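PDB 3NO2: uncharacterized protein from Bacteroides caccae, which is of unknown function but folds as a six-bladed beta-propeller, with much of its chain resembling the Mal s 1 allergen-like propeller family. Local coordinates for residues A[14-18]-A[27-33]; A[23-27]-A[263-267]; A[8-12]-A[38-44]; A[51-57]-A[78-84]. One frame throughout, in Å; residues are numbered along the deposited sequence. Where two conformers were deposited one is given.

From the N terminus, residues 8-12 open the first loop, which contact 3 closes at 38-44 by packing the first propeller blade on the second. Within that loop lies contact 1, the hairpin pairing of 14-18 with 27-33 at the outer side of the first blade. Contact 4 follows in series, as residues 51-57 of the second blade meet 78-84 of the third. Contact 2 has by far the longest span: residues 23-27 are met by 263-267 near the C terminus. Its loop encloses contact 4 and crosses both contacts 1 and 3, tying the first blade to the connection between the last blade and the closing strand 270-274.

Contact 1 of 4, residues A[14-18]-A[27-33]; sequences WNKIA and IVWEYPL
Ile17 and Tyr31 form the hydrogen-bonded pair at the middle of this antiparallel hairpin, each accepting from the other: Ile17 N to Tyr31 O and Tyr31 N to Ile17 O are both 2.9 Å. A third backbone bond joins Leu33 N to Asn15 O at 2.9 Å. A water reinforces that end, giving protons to Asn15 O and Leu33 O and accepting from Lys16 NZ.

The apolar contacts belong mainly to Ile17. Its CG1 sits between the backbone N and the carbonyl carbon (chi1 59°), which lays it beside Tyr31 CB at 3.8 Å and brings it within 4.1 Å of Trp29 CZ3. These three side chains run alongside one another and point the same way. On the other face, Ala18 CB meets Ile27 CG2 at 4.1 Å, and Ile27 CD1 comes up to the edge of the Trp14 ring.

Among the charged side chains, Lys16 crosses Glu30 with its aliphatic part: CG lies 3.7 Å from Glu30 OE1, while the opposite charges stay 4.8 Å apart between Lys16 NZ and Glu30 OE1, too far for a salt bridge.

A classic beta bulge interrupts the outermost strand 26-32, where Val28 and Trp29 together stand opposite Ile19. Ile17, Trp29, Tyr31 and Leu33 press against the next blade, on strands 50-53 and 57-61.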
loop_
_atom_site.group_PDB
_atom_site.type_symbol
_atom_site.label_atom_id
_atom_site.label_comp_id
_atom_site.label_asym_id
_atom_site.label_seq_id
_atom_site.Cartn_x
_atom_site.Cartn_y
_atom_site.Cartn_z
ATOM N N TRP A 14 -4.180 8.041 -10.850
ATOM C CA TRP A 14 -5.509 8.559 -10.532
ATOM C C TRP A 14 -5.306 9.811 -9.726
ATOM O O TRP A 14 -4.661 9.816 -8.684
ATOM C CB TRP A 14 -6.290 7.562 -9.666
ATOM C CG TRP A 14 -7.740 7.848 -9.482
ATOM C CD1 TRP A 14 -8.490 8.814 -10.101
ATOM C CD2 TRP A 14 -8.628 7.181 -8.578
ATOM N NE1 TRP A 14 -9.793 8.778 -9.640
ATOM C CE2 TRP A 14 -9.907 7.758 -8.732
ATOM C CE3 TRP A 14 -8.470 6.124 -7.681
ATOM C CZ2 TRP A 14 -11.025 7.316 -8.009
ATOM C CZ3 TRP A 14 -9.586 5.714 -6.945
ATOM C CH2 TRP A 14 -10.829 6.272 -7.155
ATOM N N ASN A 15 -5.818 10.925 -10.242
ATOM C CA ASN A 15 -5.611 12.238 -9.634
ATOM C C ASN A 15 -6.558 12.647 -8.527
ATOM O O ASN A 15 -6.709 13.851 -8.244
ATOM C CB ASN A 15 -5.551 13.317 -10.734
ATOM C CG ASN A 15 -6.914 13.581 -11.373
ATOM O OD1 ASN A 15 -7.948 12.981 -11.022
ATOM N ND2 ASN A 15 -6.933 14.522 -12.328
ATOM N N LYS A 16 -7.190 11.664 -7.885
ATOM C CA LYS A 16 -8.089 11.841 -6.735
ATOM C C LYS A 16 -7.791 10.754 -5.734
ATOM O O LYS A 16 -7.393 9.650 -6.119
ATOM C CB LYS A 16 -9.577 11.664 -7.134
ATOM C CG LYS A 16 -10.097 12.641 -8.182
ATOM C CD LYS A 16 -9.992 14.082 -7.789
ATOM C CE LYS A 16 -10.565 14.976 -8.933
ATOM N NZ LYS A 16 -10.501 16.448 -8.661
ATOM N N ILE A 17 -8.036 11.019 -4.455
ATOM C CA ILE A 17 -8.328 9.942 -3.504
ATOM C C ILE A 17 -9.837 9.978 -3.252
ATOM O O ILE A 17 -10.482 11.007 -3.471
ATOM C CB ILE A 17 -7.507 10.012 -2.196
ATOM C CG1 ILE A 17 -7.746 11.316 -1.471
ATOM C CG2 ILE A 17 -5.992 9.824 -2.556
ATOM C CD1 ILE A 17 -7.066 11.398 -0.132
ATOM N N ALA A 18 -10.414 8.864 -2.862
ATOM C CA ALA A 18 -11.852 8.737 -2.804
ATOM C C ALA A 18 -12.270 7.845 -1.676
ATOM O O ALA A 18 -11.506 6.988 -1.222
ATOM C CB ALA A 18 -12.413 8.231 -4.149
ATOM N N ILE A 27 -18.817 6.255 -5.292
ATOM C CA ILE A 27 -17.876 7.245 -4.708
ATOM C C ILE A 27 -18.716 8.288 -3.954
ATOM O O ILE A 27 -19.585 8.965 -4.570
ATOM C CB ILE A 27 -17.022 7.897 -5.793
ATOM C CG1 ILE A 27 -16.049 6.869 -6.353
ATOM C CG2 ILE A 27 -16.243 9.121 -5.223
ATOM C CD1 ILE A 27 -15.145 7.379 -7.504
ATOM N N VAL A 28 -18.527 8.401 -2.641
ATOM C CA VAL A 28 -19.297 9.337 -1.836
ATOM C C VAL A 28 -18.503 10.584 -1.438
ATOM O O VAL A 28 -19.079 11.510 -0.870
ATOM C CB VAL A 28 -19.907 8.657 -0.617
ATOM C CG1 VAL A 28 -20.877 7.523 -1.077
ATOM C CG2 VAL A 28 -18.852 8.147 0.358
ATOM N N TRP A 29 -17.202 10.606 -1.707
ATOM C CA TRP A 29 -16.319 11.706 -1.316
ATOM C C TRP A 29 -15.052 11.581 -2.129
ATOM O O TRP A 29 -14.590 10.440 -2.398
ATOM C CB TRP A 29 -15.973 11.538 0.146
ATOM C CG TRP A 29 -14.957 12.506 0.758
ATOM C CD1 TRP A 29 -15.230 13.652 1.436
ATOM C CD2 TRP A 29 -13.535 12.339 0.809
ATOM N NE1 TRP A 29 -14.050 14.224 1.892
ATOM C CE2 TRP A 29 -12.999 13.438 1.516
ATOM C CE3 TRP A 29 -12.665 11.391 0.306
ATOM C CZ2 TRP A 29 -11.623 13.576 1.754
ATOM C CZ3 TRP A 29 -11.285 11.536 0.537
ATOM C CH2 TRP A 29 -10.796 12.612 1.242
ATOM N N GLU A 30 -14.532 12.713 -2.612
ATOM C CA GLU A 30 -13.222 12.786 -3.270
ATOM C C GLU A 30 -12.388 13.930 -2.684
ATOM O O GLU A 30 -12.909 14.874 -2.022
ATOM C CB GLU A 30 -13.310 12.974 -4.799
ATOM C CG GLU A 30 -13.859 11.763 -5.530
ATOM C CD GLU A 30 -13.881 11.884 -7.046
ATOM O OE1 GLU A 30 -13.751 13.021 -7.574
ATOM O OE2 GLU A 30 -14.032 10.830 -7.720
ATOM N N TYR A 31 -11.086 13.832 -2.926
ATOM C CA TYR A 31 -10.151 14.914 -2.602
ATOM C C TYR A 31 -9.096 14.945 -3.697
ATOM O O TYR A 31 -8.589 13.893 -4.122
ATOM C CB TYR A 31 -9.520 14.641 -1.242
ATOM C CG TYR A 31 -8.595 15.712 -0.707
ATOM C CD1 TYR A 31 -7.237 15.724 -1.019
ATOM C CD2 TYR A 31 -9.077 16.734 0.103
ATOM C CE1 TYR A 31 -6.384 16.687 -0.539
ATOM C CE2 TYR A 31 -8.221 17.731 0.608
ATOM C CZ TYR A 31 -6.862 17.701 0.274
ATOM O OH TYR A 31 -5.990 18.646 0.769
ATOM N N PRO A 32 -8.762 16.133 -4.213
ATOM C CA PRO A 32 -7.917 16.209 -5.393
ATOM C C PRO A 32 -6.425 16.063 -5.099
ATOM O O PRO A 32 -5.918 16.463 -4.038
ATOM C CB PRO A 32 -8.195 17.624 -5.901
ATOM C CG PRO A 32 -8.419 18.393 -4.656
ATOM C CD PRO A 32 -9.212 17.465 -3.746
ATOM N N LEU A 33 -5.710 15.472 -6.055
ATOM C CA LEU A 33 -4.264 15.454 -6.046
ATOM C C LEU A 33 -3.772 16.480 -7.079
ATOM O O LEU A 33 -4.406 16.699 -8.114
ATOM C CB LEU A 33 -3.714 14.074 -6.360
ATOM C CG LEU A 33 -4.205 12.958 -5.433
ATOM C CD1 LEU A 33 -3.619 11.632 -5.861
ATOM C CD2 LEU A 33 -3.831 13.234 -3.964
HETATM O O HOH W 1 -7.415 16.385 -9.115
#

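Contact 2 of 4, residues A[23-27]-A[263-267]; sequences DTKEI and VKFGM
The Phe265 ring turns its edge to Lys25 O, which lies near the ring plane 3.3 Å from Phe265 CZ. One face of the ring carries the aliphatic stem of the preceding residue, with Lys264 CG 3.9 Å above the plane over the ring centre. Ile27 CD1 approaches the ring obliquely, 4.3 Å from Phe265 CD1, and the same methyl rests 3.6 Å from Lys264 O.

Lys264 is stretched out from end to end. With its CG anti to the backbone N (chi1 -172°) and the rest of the chain extended, it runs over the ring toward the turn, where NZ donates to Lys25 O at 3.0 Å. The ammonium arrives well above the carbonyl plane, 56° out of it. One oxygen is therefore met by both a charged donor and an aromatic edge. Glu26 OE1 lies 4.5 Å from Lys264 NZ, near enough for a long-range attraction between opposite charges but not in direct contact.

The turn has its own supports. Thr24 OG1 accepts from Glu26 N at 3.2 Å, an ST turn. Lys25 NZ donates instead to Gln258 O, and Lys25 also makes a cation-pi contact with Trp257. Phe265 packs further on Ile20 and Leu259, so the loop between strands 255-259 and 270-274 bridges the last blade and the first.

The ammonium, and more weakly the faintly positive C-H edge of the ring, would both attract the carbonyl oxygen, while the Glu26-Lys264 attraction lies at the surface and is likely weakened by solvent.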
loop_
_atom_site.group_PDB
_atom_site.type_symbol
_atom_site.label_atom_id
_atom_site.label_comp_id
_atom_site.label_asym_id
_atom_site.label_seq_id
_atom_site.Cartn_x
_atom_site.Cartn_y
_atom_site.Cartn_z
ATOM N N ASP A 23 -21.102 -1.261 -0.399
ATOM C CA ASP A 23 -22.348 -1.911 -0.761
ATOM C C ASP A 23 -22.933 -1.355 -2.037
ATOM O O ASP A 23 -23.336 -2.124 -2.915
ATOM C CB ASP A 23 -23.379 -1.736 0.353
ATOM C CG ASP A 23 -23.070 -2.575 1.594
ATOM O OD1 ASP A 23 -22.178 -3.459 1.566
ATOM O OD2 ASP A 23 -23.774 -2.367 2.597
ATOM N N THR A 24 -22.978 -0.037 -2.163
ATOM C CA THR A 24 -23.498 0.602 -3.357
ATOM C C THR A 24 -22.487 0.738 -4.499
ATOM O O THR A 24 -22.862 0.956 -5.656
ATOM C CB THR A 24 -24.085 1.968 -3.053
ATOM O OG1 THR A 24 -22.989 2.829 -2.694
ATOM C CG2 THR A 24 -25.137 1.938 -1.915
ATOM N N LYS A 25 -21.203 0.607 -4.154
ATOM C CA LYS A 25 -20.097 0.828 -5.095
ATOM C C LYS A 25 -20.038 2.277 -5.586
ATOM O O LYS A 25 -19.476 2.527 -6.648
ATOM C CB LYS A 25 -20.067 -0.165 -6.231
ATOM C CG LYS A 25 -20.099 -1.627 -5.827
ATOM C CD LYS A 25 -19.923 -2.559 -7.015
ATOM C CE LYS A 25 -20.064 -4.027 -6.743
ATOM N NZ LYS A 25 -19.843 -4.809 -7.980
ATOM N N GLU A 26 -20.579 3.214 -4.824
ATOM C CA GLU A 26 -20.591 4.621 -5.195
ATOM C C GLU A 26 -19.434 5.362 -4.541
ATOM O O GLU A 26 -19.111 5.120 -3.380
ATOM C CB GLU A 26 -21.905 5.261 -4.769
ATOM C CG GLU A 26 -23.125 4.730 -5.553
ATOM C CD GLU A 26 -23.379 5.425 -6.891
ATOM O OE1 GLU A 26 -22.593 6.321 -7.269
ATOM O OE2 GLU A 26 -24.388 5.067 -7.552
ATOM N N ILE A 27 -18.817 6.255 -5.292
ATOM C CA ILE A 27 -17.876 7.245 -4.708
ATOM C C ILE A 27 -18.716 8.288 -3.954
ATOM O O ILE A 27 -19.585 8.965 -4.570
ATOM C CB ILE A 27 -17.022 7.897 -5.793
ATOM C CG1 ILE A 27 -16.049 6.869 -6.353
ATOM C CG2 ILE A 27 -16.243 9.121 -5.223
ATOM C CD1 ILE A 27 -15.145 7.379 -7.504
ATOM N N VAL A 263 -14.147 3.580 -16.063
ATOM C CA VAL A 263 -14.583 4.974 -16.226
ATOM C C VAL A 263 -14.959 5.577 -14.878
ATOM O O VAL A 263 -14.567 6.696 -14.497
ATOM C CB VAL A 263 -15.760 5.058 -17.243
ATOM C CG1 VAL A 263 -16.281 6.481 -17.328
ATOM C CG2 VAL A 263 -15.304 4.564 -18.647
ATOM N N LYS A 264 -15.707 4.804 -14.085
ATOM C CA LYS A 264 -16.177 5.261 -12.810
ATOM C C LYS A 264 -15.054 5.337 -11.794
ATOM O O LYS A 264 -15.071 6.212 -10.952
ATOM C CB LYS A 264 -17.268 4.292 -12.317
ATOM C CG LYS A 264 -18.042 4.663 -11.100
ATOM C CD LYS A 264 -19.128 3.588 -10.831
ATOM C CE LYS A 264 -19.953 3.864 -9.613
ATOM N NZ LYS A 264 -20.866 2.691 -9.254
ATOM N N PHE A 265 -14.144 4.348 -11.806
ATOM C CA PHE A 265 -13.078 4.256 -10.828
ATOM C C PHE A 265 -11.731 4.475 -11.545
ATOM O O PHE A 265 -11.488 3.909 -12.605
ATOM C CB PHE A 265 -13.067 2.862 -10.156
ATOM C CG PHE A 265 -14.398 2.472 -9.558
ATOM C CD1 PHE A 265 -14.940 3.191 -8.502
ATOM C CD2 PHE A 265 -15.125 1.436 -10.088
ATOM C CE1 PHE A 265 -16.198 2.874 -8.002
ATOM C CE2 PHE A 265 -16.364 1.086 -9.567
ATOM C CZ PHE A 265 -16.880 1.802 -8.523
ATOM N N GLY A 266 -10.889 5.301 -10.976
ATOM C CA GLY A 266 -9.510 5.353 -11.428
ATOM C C GLY A 266 -8.746 4.102 -11.021
ATOM O O GLY A 266 -9.273 3.177 -10.378
HETATM N N MSE A 267 -7.482 4.080 -11.365
HETATM C CA MSE A 267 -6.615 2.974 -11.044
HETATM C C MSE A 267 -6.277 3.004 -9.558
HETATM O O MSE A 267 -5.901 4.035 -9.009
HETATM C CB MSE A 267 -5.371 3.033 -11.880
HETATM C CG MSE A 267 -5.650 2.983 -13.376
HETATM SE SE MSE A 267 -4.110 2.629 -14.462
HETATM C CE MSE A 267 -3.337 4.294 -14.197
#

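Contact 3 of 4, residues A[8-12]-A[38-44]; sequences LVGGS and ECNSVAA
Glu38 reaches Ser12 with an extended side chain. From CB the chain continues to CG, set anti to the backbone N (chi1 -177°), and CG already comes within 3.5 Å of Ser12 OG. Beyond CD, the OE2 branch accepts the hydroxyl proton of Ser12: OG to OE2 is 2.6 Å, on the anti side of the oxygen and 16° out of the carboxylate plane. Asn40 ND2 donates to the same Glu38 OE2 at 3.1 Å, but from almost straight above the plane, and also to Gln80 OE1. A bound citrate, probably from the crystallisation liquor, is also hydrogen-bonded to OE2, while OE1 accepts from Gln80 NE2.

This is the packing of adjacent propeller blades: strand 6-10, second from the inside of the first blade, faces 41-44, the innermost strand of the second. The strand axes are antiparallel but 6.6 Å apart at their closest, and side chains fill the interface. A water bridges Gly11 O and Cys39 N, accepting from the latter. Deeper in, Val42 CG1 lies over the backbone of Gly10, 4.1 Å from its N. Leu8 crosses Val42, its CG 3.8 Å from Val42 CG2, and carries its CD2 methyl on to Ala43 O at 3.4 Å.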
loop_
_atom_site.group_PDB
_atom_site.type_symbol
_atom_site.label_atom_id
_atom_site.label_comp_id
_atom_site.label_asym_id
_atom_site.label_seq_id
_atom_site.Cartn_x
_atom_site.Cartn_y
_atom_site.Cartn_z
ATOM N N LEU A 8 -11.592 3.765 1.757
ATOM C CA LEU A 8 -10.713 4.854 1.298
ATOM C C LEU A 8 -9.751 4.244 0.265
ATOM O O LEU A 8 -9.130 3.233 0.552
ATOM C CB LEU A 8 -9.949 5.454 2.475
ATOM C CG LEU A 8 -8.923 6.541 2.208
ATOM C CD1 LEU A 8 -9.576 7.816 1.666
ATOM C CD2 LEU A 8 -8.084 6.806 3.463
ATOM N N VAL A 9 -9.640 4.851 -0.888
ATOM C CA VAL A 9 -8.810 4.306 -1.999
ATOM C C VAL A 9 -8.024 5.426 -2.675
ATOM O O VAL A 9 -8.417 6.609 -2.678
ATOM C CB VAL A 9 -9.649 3.562 -3.067
ATOM C CG1 VAL A 9 -10.247 2.277 -2.456
ATOM C CG2 VAL A 9 -10.762 4.429 -3.692
ATOM N N GLY A 10 -6.945 5.020 -3.332
ATOM C CA GLY A 10 -6.169 5.887 -4.157
ATOM C C GLY A 10 -5.322 5.051 -5.088
ATOM O O GLY A 10 -5.314 3.805 -4.994
ATOM N N GLY A 11 -4.585 5.665 -5.986
ATOM C CA GLY A 11 -3.677 4.927 -6.840
ATOM C C GLY A 11 -2.867 5.763 -7.755
ATOM O O GLY A 11 -3.283 6.872 -8.158
ATOM N N SER A 12 -1.720 5.227 -8.173
ATOM C CA SER A 12 -0.872 5.881 -9.121
ATOM C C SER A 12 -1.660 6.085 -10.405
ATOM O O SER A 12 -2.336 5.162 -10.888
ATOM C CB SER A 12 0.343 5.005 -9.373
ATOM O OG SER A 12 1.201 5.619 -10.308
ATOM N N GLU A 38 1.684 11.609 -6.926
ATOM C CA GLU A 38 1.441 10.208 -7.174
ATOM C C GLU A 38 1.108 9.592 -5.839
ATOM O O GLU A 38 1.966 9.629 -4.937
ATOM C CB GLU A 38 2.662 9.494 -7.768
ATOM C CG GLU A 38 2.419 8.035 -8.099
ATOM C CD GLU A 38 3.625 7.196 -8.382
ATOM O OE1 GLU A 38 4.774 7.558 -8.019
ATOM O OE2 GLU A 38 3.412 6.071 -8.927
ATOM N N CYS A 39 -0.092 9.027 -5.689
ATOM C CA CYS A 39 -0.548 8.422 -4.444
ATOM C C CYS A 39 -0.582 6.914 -4.531
ATOM O O CYS A 39 -1.383 6.334 -5.266
ATOM C CB CYS A 39 -1.923 8.933 -4.046
ATOM S SG CYS A 39 -2.567 8.138 -2.568
ATOM N N ASN A 40 0.344 6.285 -3.793
ATOM C CA ASN A 40 0.385 4.820 -3.604
ATOM C C ASN A 40 0.077 4.352 -2.203
ATOM O O ASN A 40 0.151 3.152 -1.973
ATOM C CB ASN A 40 1.736 4.262 -4.067
ATOM C CG ASN A 40 1.874 4.270 -5.585
ATOM O OD1 ASN A 40 1.079 3.584 -6.292
ATOM N ND2 ASN A 40 2.868 4.989 -6.113
ATOM N N SER A 41 -0.259 5.272 -1.297
ATOM C CA SER A 41 -0.630 4.950 0.067
ATOM C C SER A 41 -1.712 5.907 0.588
ATOM O O SER A 41 -1.521 7.125 0.615
ATOM C CB SER A 41 0.562 5.096 1.015
ATOM O OG SER A 41 1.551 4.093 0.705
ATOM N N VAL A 42 -2.830 5.309 1.027
ATOM C CA VAL A 42 -3.866 5.965 1.814
ATOM C C VAL A 42 -4.103 5.178 3.091
ATOM O O VAL A 42 -3.929 3.955 3.113
ATOM C CB VAL A 42 -5.207 6.132 1.049
ATOM C CG1 VAL A 42 -5.037 6.914 -0.244
ATOM C CG2 VAL A 42 -5.899 4.798 0.725
ATOM N N ALA A 43 -4.529 5.850 4.150
ATOM C CA ALA A 43 -4.815 5.196 5.424
ATOM C C ALA A 43 -5.791 6.072 6.203
ATOM O O ALA A 43 -5.871 7.276 5.995
ATOM C CB ALA A 43 -3.507 4.968 6.225
ATOM N N ALA A 44 -6.581 5.437 7.059
ATOM C CA ALA A 44 -7.556 6.116 7.931
ATOM C C ALA A 44 -7.229 5.856 9.361
ATOM O O ALA A 44 -6.813 4.753 9.744
ATOM C CB ALA A 44 -8.972 5.638 7.634
HETATM O O HOH W 2 -1.762 9.206 -7.974
#

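Contact 4 of 4, residues A[51-57]-A[78-84]; sequences LFSYSKG and EMQTARI
Ser55 and Met79 make a single antiparallel bridge between the second and third propeller blades: Ser55 N to Met79 O is 3.0 Å and Met79 N to Ser55 O 2.8 Å. The latter is the straighter bond, at 165°. Around the bridge the blades meet by side chains, with strand 50-53 facing 78-84, the innermost strand of its blade.

Selenomethionine Met79 is bent at both chi2 and chi3, folding the side chain back over the turn of the neighbouring blade, where its CG touches Gly57 O at 3.4 Å and its CE methyl approaches the Gly57 backbone. Gly57 O also accepts from Tyr54 N, closing the turn that presents Ser55. The hydroxyl of Ser55 lies alongside the Glu78 stem, with Ser55 OG 3.6 Å from Glu78 CB.

At the other end Leu51 sets its CG 3.8 Å from Ala82 CB. Its CD2 branch continues to the CD1 methyl of Ile84, which is 3.9 Å away.

A bend at chi2 (-79°) turns the Gln80 amide back toward Glu78 along its own strand. NE2 donates to Glu78 OE1, with the oxygen in the amide plane; Glu78 OE1 also pairs with His124, and Gln80 OE1 accepts from Asn40 ND2. The backbone oxygen of Gln80 is held by Ser41 OG. Between the blades, one water lies 2.8 Å from both Ser53 OG and Gln80 OE1.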
loop_
_atom_site.group_PDB
_atom_site.type_symbol
_atom_site.label_atom_id
_atom_site.label_comp_id
_atom_site.label_asym_id
_atom_site.label_seq_id
_atom_site.Cartn_x
_atom_site.Cartn_y
_atom_site.Cartn_z
ATOM N N LEU A 51 -4.899 9.950 6.009
ATOM C CA LEU A 51 -3.470 10.116 5.778
ATOM C C LEU A 51 -3.175 9.632 4.351
ATOM O O LEU A 51 -3.694 8.572 3.945
ATOM C CB LEU A 51 -2.703 9.216 6.754
ATOM C CG LEU A 51 -1.196 9.095 6.542
ATOM C CD1 LEU A 51 -0.436 10.425 6.768
ATOM C CD2 LEU A 51 -0.634 7.972 7.451
ATOM N N PHE A 52 -2.387 10.373 3.591
ATOM C CA PHE A 52 -1.958 9.872 2.282
ATOM C C PHE A 52 -0.597 10.370 1.936
ATOM O O PHE A 52 -0.214 11.490 2.301
ATOM C CB PHE A 52 -2.993 10.194 1.164
ATOM C CG PHE A 52 -3.178 11.653 0.833
ATOM C CD1 PHE A 52 -4.011 12.462 1.593
ATOM C CD2 PHE A 52 -2.520 12.197 -0.222
ATOM C CE1 PHE A 52 -4.173 13.791 1.248
ATOM C CE2 PHE A 52 -2.676 13.526 -0.566
ATOM C CZ PHE A 52 -3.490 14.327 0.185
ATOM N N SER A 53 0.116 9.582 1.136
ATOM C CA SER A 53 1.349 10.025 0.498
ATOM C C SER A 53 1.048 10.447 -0.916
ATOM O O SER A 53 0.105 9.949 -1.576
ATOM C CB SER A 53 2.461 8.981 0.504
ATOM O OG SER A 53 2.088 7.816 -0.189
ATOM N N TYR A 54 1.875 11.357 -1.408
ATOM C CA TYR A 54 1.662 11.924 -2.720
ATOM C C TYR A 54 2.944 12.202 -3.503
ATOM O O TYR A 54 2.951 12.989 -4.459
ATOM C CB TYR A 54 0.746 13.138 -2.652
ATOM C CG TYR A 54 1.215 14.315 -1.826
ATOM C CD1 TYR A 54 1.954 15.324 -2.404
ATOM C CD2 TYR A 54 0.835 14.471 -0.506
ATOM C CE1 TYR A 54 2.361 16.434 -1.681
ATOM C CE2 TYR A 54 1.242 15.596 0.239
ATOM C CZ TYR A 54 2.014 16.548 -0.368
ATOM O OH TYR A 54 2.410 17.681 0.309
ATOM N N SER A 55 4.018 11.503 -3.109
ATOM C CA SER A 55 5.345 11.568 -3.756
ATOM C C SER A 55 6.112 12.792 -3.346
ATOM O O SER A 55 7.225 12.709 -2.801
ATOM C CB SER A 55 5.288 11.381 -5.283
ATOM O OG SER A 55 6.600 11.041 -5.744
ATOM N N LYS A 56 5.518 13.963 -3.503
ATOM C CA LYS A 56 6.145 15.200 -3.022
ATOM C C LYS A 56 6.011 15.376 -1.520
ATOM O O LYS A 56 6.657 16.266 -0.952
ATOM C CB LYS A 56 5.560 16.422 -3.764
ATOM C CG LYS A 56 5.769 16.393 -5.275
ATOM C CD LYS A 56 7.195 16.209 -5.676
ATOM C CE LYS A 56 7.433 16.432 -7.171
ATOM N NZ LYS A 56 6.677 15.544 -8.025
ATOM N N GLY A 57 5.293 14.504 -0.829
ATOM C CA GLY A 57 5.118 14.619 0.630
ATOM C C GLY A 57 4.063 13.662 1.098
ATOM O O GLY A 57 3.615 12.793 0.336
ATOM N N GLU A 78 10.933 10.615 -3.028
ATOM C CA GLU A 78 9.539 10.265 -3.280
ATOM C C GLU A 78 8.932 9.675 -2.024
ATOM O O GLU A 78 9.239 8.537 -1.585
ATOM C CB GLU A 78 9.408 9.269 -4.420
ATOM C CG GLU A 78 9.948 9.762 -5.753
ATOM C CD GLU A 78 9.610 8.844 -6.912
ATOM O OE1 GLU A 78 8.879 7.860 -6.740
ATOM O OE2 GLU A 78 10.098 9.154 -8.036
HETATM N N MSE A 79 7.982 10.398 -1.434
HETATM C CA MSE A 79 7.228 9.912 -0.292
HETATM C C MSE A 79 6.183 8.937 -0.825
HETATM O O MSE A 79 5.216 9.344 -1.482
HETATM C CB MSE A 79 6.529 11.093 0.389
HETATM C CG MSE A 79 5.933 10.710 1.701
HETATM SE SE MSE A 79 7.172 10.675 3.211
HETATM C CE MSE A 79 7.169 12.533 3.621
ATOM N N GLN A 80 6.351 7.660 -0.497
ATOM C CA GLN A 80 5.516 6.605 -1.044
ATOM C C GLN A 80 4.826 5.743 0.005
ATOM O O GLN A 80 3.891 5.041 -0.367
ATOM C CB GLN A 80 6.300 5.698 -1.983
ATOM C CG GLN A 80 6.829 6.384 -3.236
ATOM C CD GLN A 80 5.827 6.586 -4.335
ATOM O OE1 GLN A 80 4.649 6.332 -4.186
ATOM N NE2 GLN A 80 6.301 7.100 -5.460
ATOM N N THR A 81 5.259 5.772 1.272
ATOM C CA THR A 81 4.621 5.088 2.370
ATOM C C THR A 81 3.825 6.061 3.203
ATOM O O THR A 81 4.296 7.149 3.510
ATOM C CB THR A 81 5.692 4.454 3.291
ATOM O OG1 THR A 81 6.443 3.440 2.606
ATOM C CG2 THR A 81 5.108 3.837 4.558
ATOM N N ALA A 82 2.641 5.636 3.622
ATOM C CA ALA A 82 1.821 6.384 4.583
ATOM C C ALA A 82 0.795 5.407 5.178
ATOM O O ALA A 82 -0.157 5.043 4.497
ATOM C CB ALA A 82 1.157 7.557 3.918
ATOM N N ARG A 83 0.973 4.991 6.424
ATOM C CA ARG A 83 0.060 4.061 7.095
ATOM C C ARG A 83 -0.136 4.506 8.535
ATOM O O ARG A 83 0.633 5.288 9.084
ATOM C CB ARG A 83 0.563 2.619 7.030
ATOM C CG ARG A 83 1.846 2.412 7.816
ATOM C CD ARG A 83 2.235 0.969 7.924
ATOM N NE ARG A 83 2.568 0.378 6.646
ATOM C CZ ARG A 83 1.841 -0.518 5.992
ATOM N NH1 ARG A 83 0.702 -0.962 6.492
ATOM N NH2 ARG A 83 2.294 -1.007 4.865
ATOM N N ILE A 84 -1.192 3.987 9.155
ATOM C CA ILE A 84 -1.415 4.114 10.590
ATOM C C ILE A 84 -1.030 2.805 11.247
ATOM O O ILE A 84 -1.536 1.722 10.867
ATOM C CB ILE A 84 -2.861 4.495 10.878
ATOM C CG1 ILE A 84 -3.221 5.830 10.221
ATOM C CG2 ILE A 84 -3.116 4.484 12.411
ATOM C CD1 ILE A 84 -2.487 7.074 10.749
HETATM O O HOH W 3 2.627 7.852 -2.959
#